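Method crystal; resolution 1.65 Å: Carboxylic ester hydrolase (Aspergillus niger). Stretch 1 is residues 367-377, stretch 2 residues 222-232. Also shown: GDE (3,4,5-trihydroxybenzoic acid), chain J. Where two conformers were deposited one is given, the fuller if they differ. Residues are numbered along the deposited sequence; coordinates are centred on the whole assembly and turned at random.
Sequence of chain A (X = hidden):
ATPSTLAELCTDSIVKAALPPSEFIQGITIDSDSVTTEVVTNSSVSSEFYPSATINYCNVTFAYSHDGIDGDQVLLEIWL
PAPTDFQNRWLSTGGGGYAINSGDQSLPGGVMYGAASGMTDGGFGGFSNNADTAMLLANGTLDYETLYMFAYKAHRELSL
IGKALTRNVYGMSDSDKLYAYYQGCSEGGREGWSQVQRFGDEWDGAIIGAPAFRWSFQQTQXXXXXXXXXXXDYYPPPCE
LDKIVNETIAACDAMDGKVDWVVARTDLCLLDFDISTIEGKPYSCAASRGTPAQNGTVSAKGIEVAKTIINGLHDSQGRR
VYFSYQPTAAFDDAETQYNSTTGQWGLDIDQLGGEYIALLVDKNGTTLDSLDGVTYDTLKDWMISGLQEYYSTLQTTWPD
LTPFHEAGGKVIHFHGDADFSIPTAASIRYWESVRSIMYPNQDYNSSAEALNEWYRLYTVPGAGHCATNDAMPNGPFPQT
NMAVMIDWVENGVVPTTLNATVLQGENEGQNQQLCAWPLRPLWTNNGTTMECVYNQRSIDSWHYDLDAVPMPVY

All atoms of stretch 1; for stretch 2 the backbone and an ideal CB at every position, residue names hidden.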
# COMPACT_ATOMS: atom_id res chain seq x y z
N THR A 367 16.04 -13.89 -6.16
CA THR A 367 15.85 -13.76 -7.62
C THR A 367 15.52 -15.13 -8.19
O THR A 367 16.14 -16.10 -7.74
CB THR A 367 17.11 -13.17 -8.28
OG1 THR A 367 17.31 -11.88 -7.72
CG2 THR A 367 17.02 -13.07 -9.79
N LEU A 368 14.62 -15.16 -9.12
CA LEU A 368 14.30 -16.37 -9.91
C LEU A 368 15.05 -16.26 -11.24
O LEU A 368 14.94 -15.20 -11.95
CB LEU A 368 12.79 -16.35 -10.07
CG LEU A 368 12.10 -17.69 -10.20
CD1 LEU A 368 12.43 -18.61 -9.03
CD2 LEU A 368 10.62 -17.45 -10.35
N ASP A 369 15.81 -17.29 -11.60
CA ASP A 369 16.74 -17.26 -12.78
C ASP A 369 16.01 -17.68 -14.06
O ASP A 369 16.49 -17.36 -15.16
CB ASP A 369 17.95 -18.18 -12.62
CG ASP A 369 18.96 -17.71 -11.58
OD1 ASP A 369 18.92 -16.51 -11.20
OD2 ASP A 369 19.77 -18.56 -11.14
N SER A 370 14.90 -18.38 -13.94
CA SER A 370 14.17 -18.95 -15.09
C SER A 370 12.68 -19.03 -14.78
O SER A 370 12.30 -19.21 -13.60
CB SER A 370 14.77 -20.31 -15.42
OG SER A 370 13.92 -21.04 -16.25
N LEU A 371 11.86 -18.98 -15.82
CA LEU A 371 10.44 -19.40 -15.74
C LEU A 371 10.21 -20.66 -16.58
O LEU A 371 9.05 -20.91 -16.96
CB LEU A 371 9.56 -18.24 -16.22
CG LEU A 371 9.51 -17.03 -15.29
CD1 LEU A 371 8.57 -15.98 -15.86
CD2 LEU A 371 9.10 -17.41 -13.86
N ASP A 372 11.26 -21.46 -16.83
CA ASP A 372 11.07 -22.69 -17.66
C ASP A 372 10.03 -23.57 -17.00
O ASP A 372 10.14 -23.83 -15.81
CB ASP A 372 12.37 -23.49 -17.78
CG ASP A 372 13.40 -22.83 -18.68
OD1 ASP A 372 13.05 -21.87 -19.42
OD2 ASP A 372 14.56 -23.27 -18.61
N GLY A 373 9.04 -24.00 -17.75
CA GLY A 373 8.02 -24.92 -17.22
C GLY A 373 6.91 -24.22 -16.43
O GLY A 373 5.96 -24.92 -16.01
N VAL A 374 6.98 -22.90 -16.26
CA VAL A 374 5.95 -22.15 -15.48
C VAL A 374 4.79 -21.77 -16.39
O VAL A 374 5.00 -21.10 -17.38
CB VAL A 374 6.58 -20.94 -14.77
CG1 VAL A 374 5.51 -20.15 -14.01
CG2 VAL A 374 7.70 -21.37 -13.84
N THR A 375 3.60 -22.23 -16.04
CA THR A 375 2.35 -22.07 -16.78
C THR A 375 1.37 -21.26 -15.92
O THR A 375 1.64 -21.08 -14.71
CB THR A 375 1.74 -23.42 -17.14
OG1 THR A 375 1.28 -24.12 -15.97
CG2 THR A 375 2.70 -24.26 -17.96
N TYR A 376 0.23 -20.92 -16.50
CA TYR A 376 -0.90 -20.38 -15.72
C TYR A 376 -1.19 -21.29 -14.52
O TYR A 376 -1.50 -20.78 -13.41
CB TYR A 376 -2.14 -20.17 -16.58
CG TYR A 376 -1.95 -19.23 -17.76
CD1 TYR A 376 -1.09 -18.15 -17.72
CD2 TYR A 376 -2.62 -19.47 -18.95
CE1 TYR A 376 -0.94 -17.29 -18.80
CE2 TYR A 376 -2.50 -18.62 -20.04
CZ TYR A 376 -1.67 -17.52 -19.97
OH TYR A 376 -1.52 -16.69 -21.04
N ASP A 377 -1.22 -22.61 -14.70
CA ASP A 377 -1.56 -23.53 -13.59
C ASP A 377 -0.46 -23.50 -12.51
O ASP A 377 -0.84 -23.66 -11.32
CB ASP A 377 -1.79 -24.96 -14.12
CG ASP A 377 -3.11 -25.17 -14.85
OD1 ASP A 377 -3.99 -24.30 -14.80
OD2 ASP A 377 -3.25 -26.25 -15.51
N UNK A 222 2.51 -10.91 -9.98
CA UNK A 222 3.59 -10.12 -10.59
C UNK A 222 4.27 -10.93 -11.72
O UNK A 222 4.94 -10.30 -12.54
CB UNK A 222 4.62 -9.71 -9.53
N UNK A 223 4.10 -12.26 -11.74
CA UNK A 223 4.70 -13.14 -12.79
C UNK A 223 3.68 -13.32 -13.90
O UNK A 223 4.06 -13.91 -14.90
CB UNK A 223 5.12 -14.50 -12.22
N UNK A 224 2.42 -12.90 -13.73
CA UNK A 224 1.36 -13.23 -14.72
C UNK A 224 1.72 -12.67 -16.12
O UNK A 224 1.71 -13.42 -17.13
CB UNK A 224 0.01 -12.67 -14.26
N UNK A 225 2.02 -11.38 -16.24
CA UNK A 225 2.40 -10.77 -17.54
C UNK A 225 3.56 -11.56 -18.20
O UNK A 225 3.48 -11.83 -19.41
CB UNK A 225 2.81 -9.31 -17.34
N UNK A 226 4.59 -11.89 -17.46
CA UNK A 226 5.73 -12.72 -17.94
C UNK A 226 5.18 -14.03 -18.54
O UNK A 226 5.64 -14.44 -19.66
CB UNK A 226 6.71 -13.02 -16.80
N UNK A 227 4.27 -14.70 -17.85
CA UNK A 227 3.80 -16.03 -18.28
C UNK A 227 2.86 -15.87 -19.49
O UNK A 227 2.86 -16.75 -20.38
CB UNK A 227 3.09 -16.75 -17.14
N UNK A 228 2.12 -14.78 -19.57
CA UNK A 228 1.29 -14.49 -20.78
C UNK A 228 2.23 -14.37 -21.98
O UNK A 228 1.92 -14.94 -23.05
CB UNK A 228 0.47 -13.21 -20.61
N UNK A 229 3.29 -13.60 -21.85
CA UNK A 229 4.25 -13.37 -22.95
C UNK A 229 4.84 -14.73 -23.37
O UNK A 229 4.96 -15.00 -24.59
CB UNK A 229 5.36 -12.40 -22.53
N UNK A 230 5.24 -15.55 -22.41
CA UNK A 230 5.82 -16.89 -22.71
C UNK A 230 4.77 -17.75 -23.39
O UNK A 230 5.09 -18.42 -24.40
CB UNK A 230 6.32 -17.58 -21.44
N UNK A 231 3.57 -17.79 -22.85
CA UNK A 231 2.50 -18.68 -23.34
C UNK A 231 2.10 -18.31 -24.79
O UNK A 231 1.89 -19.23 -25.59
CB UNK A 231 1.28 -18.60 -22.42
N UNK A 232 1.95 -17.02 -25.10
CA UNK A 232 1.57 -16.55 -26.46
C UNK A 232 2.82 -16.36 -27.33
O UNK A 232 2.66 -16.03 -28.50
CB UNK A 232 0.79 -15.24 -26.38
OAA GDE J . 5.69 -1.70 -0.97
OAB GDE J . 5.82 -0.96 -3.06
OAC GDE J . 4.92 -6.74 -1.62
OAD GDE J . 3.57 -4.71 -5.72
OAE GDE J . 3.84 -6.89 -4.21
CAF GDE J . 5.24 -4.32 -1.91
CAG GDE J . 4.55 -3.27 -4.01
CAH GDE J . 5.58 -1.88 -2.22
CAI GDE J . 4.82 -5.57 -2.39
CAJ GDE J . 4.16 -4.54 -4.51
CAK GDE J . 5.14 -3.22 -2.75
CAL GDE J . 4.27 -5.64 -3.70

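Position 222 has no atom of stretch 1 within 5.5 Å of its ideal CB, so the ligand is the better guide: a hydroxyl-rich ring lies on that side, and several polar side chains could reach it. The deposited residue is His222, whose NE2 is hydrogen-bonded to GDE OAD at 2.7 Å and to GDE OAE at 3.2 Å.

At 223 CA-to-CB points toward stretch 1, and the ideal CB lies 5.2 Å from Leu371 CD2. Leu368 and Leu371 offer only carbon here, so Leu, Ile or Met would suit. It is Leu223, its CD1 4.3 Å from both Leu368 CD2 and Leu371 CD2.

Position 224 points sideways; only a long side chain would come near the Tyr376 ring. Tyr224 does, CE1 to Tyr376 CE1 3.7 Å, the ring planes inclined at 53°. Position 225 points away, leaving stretch 1 no say; it is Ser225.

The ideal CB of 226 is already 3.6 Å from Leu371 CD1. The bond runs sideways, so the rest of the side chain can leave the contact, and polar or apolar residues would serve. In Asn226, CB packs on Leu371 CD1 at 3.6 Å while the amide is hydrogen-bonded elsewhere in the structure.

Position 227 points toward stretch 1, and the CA of 227 lies 6.4 Å from Thr375 CA, the nearest CA pair across the stretches. With the ideal CB 4.4 Å from Tyr376 CE1 and 4.8 Å from Val374 O, a compact apolar group is favoured: Val, Ile or perhaps Ala. Val227 sends CG1 to Tyr376 CD1 (3.6 Å) and CG2 to Val374 CG1 (3.9 Å).

At 228 the ideal CB is 4.0 Å from Tyr376 OH; small or branched residues fit. Val228 CG2 lies 3.7 Å from Tyr376 OH. Position 229 points sideways and meets nothing of stretch 1; it is Glu229.

Position 230 points toward stretch 1, yet its ideal CB touches nothing within 5.5 Å. The gap calls for length, and the Leu371 carbonyl invites a donor, making Lys or Arg plausible. Lys230 NZ makes a weak hydrogen bond to Leu371 O (3.3 Å), at the start of the type II turn, and a water bridges NZ (2.6 Å) to Gly373 N (2.7 Å).

At 231 the ideal CB is 3.7 Å from Tyr376 OH, so a short side chain, polar or not, suits. Thr231 OG1 lies over one face of the Tyr376 ring and donates to Val227 O (2.7 Å). Tyr376 thus sits as a knob among Tyr224, Val227, Val228 and Thr231.

Position 232 points sideways and is weakly constrained; it is Leu232.

Stretch 2, residues 222-232: HLYSNVVEKTL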
# COMPACT_ATOMS: atom_id res chain seq x y z
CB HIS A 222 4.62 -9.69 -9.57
CG HIS A 222 4.29 -8.41 -8.87
ND1 HIS A 222 4.22 -7.20 -9.56
CD2 HIS A 222 4.04 -8.14 -7.55
CE1 HIS A 222 4.00 -6.23 -8.67
NE2 HIS A 222 3.86 -6.78 -7.42
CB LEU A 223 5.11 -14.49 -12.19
CG LEU A 223 6.26 -14.46 -11.20
CD1 LEU A 223 6.58 -15.88 -10.67
CD2 LEU A 223 7.51 -13.86 -11.78
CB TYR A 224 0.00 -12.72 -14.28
CG TYR A 224 -1.10 -13.01 -15.26
CD1 TYR A 224 -1.26 -14.27 -15.82
CD2 TYR A 224 -1.93 -12.00 -15.69
CE1 TYR A 224 -2.24 -14.50 -16.76
CE2 TYR A 224 -2.93 -12.23 -16.62
CZ TYR A 224 -3.05 -13.48 -17.20
OH TYR A 224 -4.07 -13.70 -18.12
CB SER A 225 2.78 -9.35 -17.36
OG SER A 225 1.64 -8.58 -17.03
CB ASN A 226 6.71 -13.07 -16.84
CG ASN A 226 7.60 -11.98 -16.33
OD1 ASN A 226 8.04 -12.06 -15.17
ND2 ASN A 226 7.92 -10.99 -17.14
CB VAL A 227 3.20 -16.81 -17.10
CG1 VAL A 227 2.54 -18.08 -17.57
CG2 VAL A 227 4.30 -17.09 -16.07
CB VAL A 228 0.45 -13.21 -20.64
CG1 VAL A 228 -0.15 -12.80 -21.98
CG2 VAL A 228 -0.66 -13.38 -19.60
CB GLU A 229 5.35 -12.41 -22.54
CG GLU A 229 4.83 -11.00 -22.34
CD GLU A 229 5.80 -10.03 -21.68
OE1 GLU A 229 6.88 -10.44 -21.21
OE2 GLU A 229 5.47 -8.84 -21.70
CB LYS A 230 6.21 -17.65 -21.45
CG LYS A 230 7.56 -17.35 -20.85
CD LYS A 230 7.70 -18.05 -19.50
CE LYS A 230 7.37 -19.53 -19.52
NZ LYS A 230 8.48 -20.28 -20.14
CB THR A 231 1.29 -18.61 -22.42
OG1 THR A 231 1.69 -19.04 -21.11
CG2 THR A 231 0.17 -19.50 -22.90
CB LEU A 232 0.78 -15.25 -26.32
CG LEU A 232 -0.58 -15.40 -25.64
CD1 LEU A 232 -1.21 -14.03 -25.40
CD2 LEU A 232 -1.52 -16.33 -26.42
O HOH W 1 11.36 -18.89 -19.48
O HOH W 2 8.48 -22.85 -20.09
O HOH W 3 0.52 -21.09 -19.48
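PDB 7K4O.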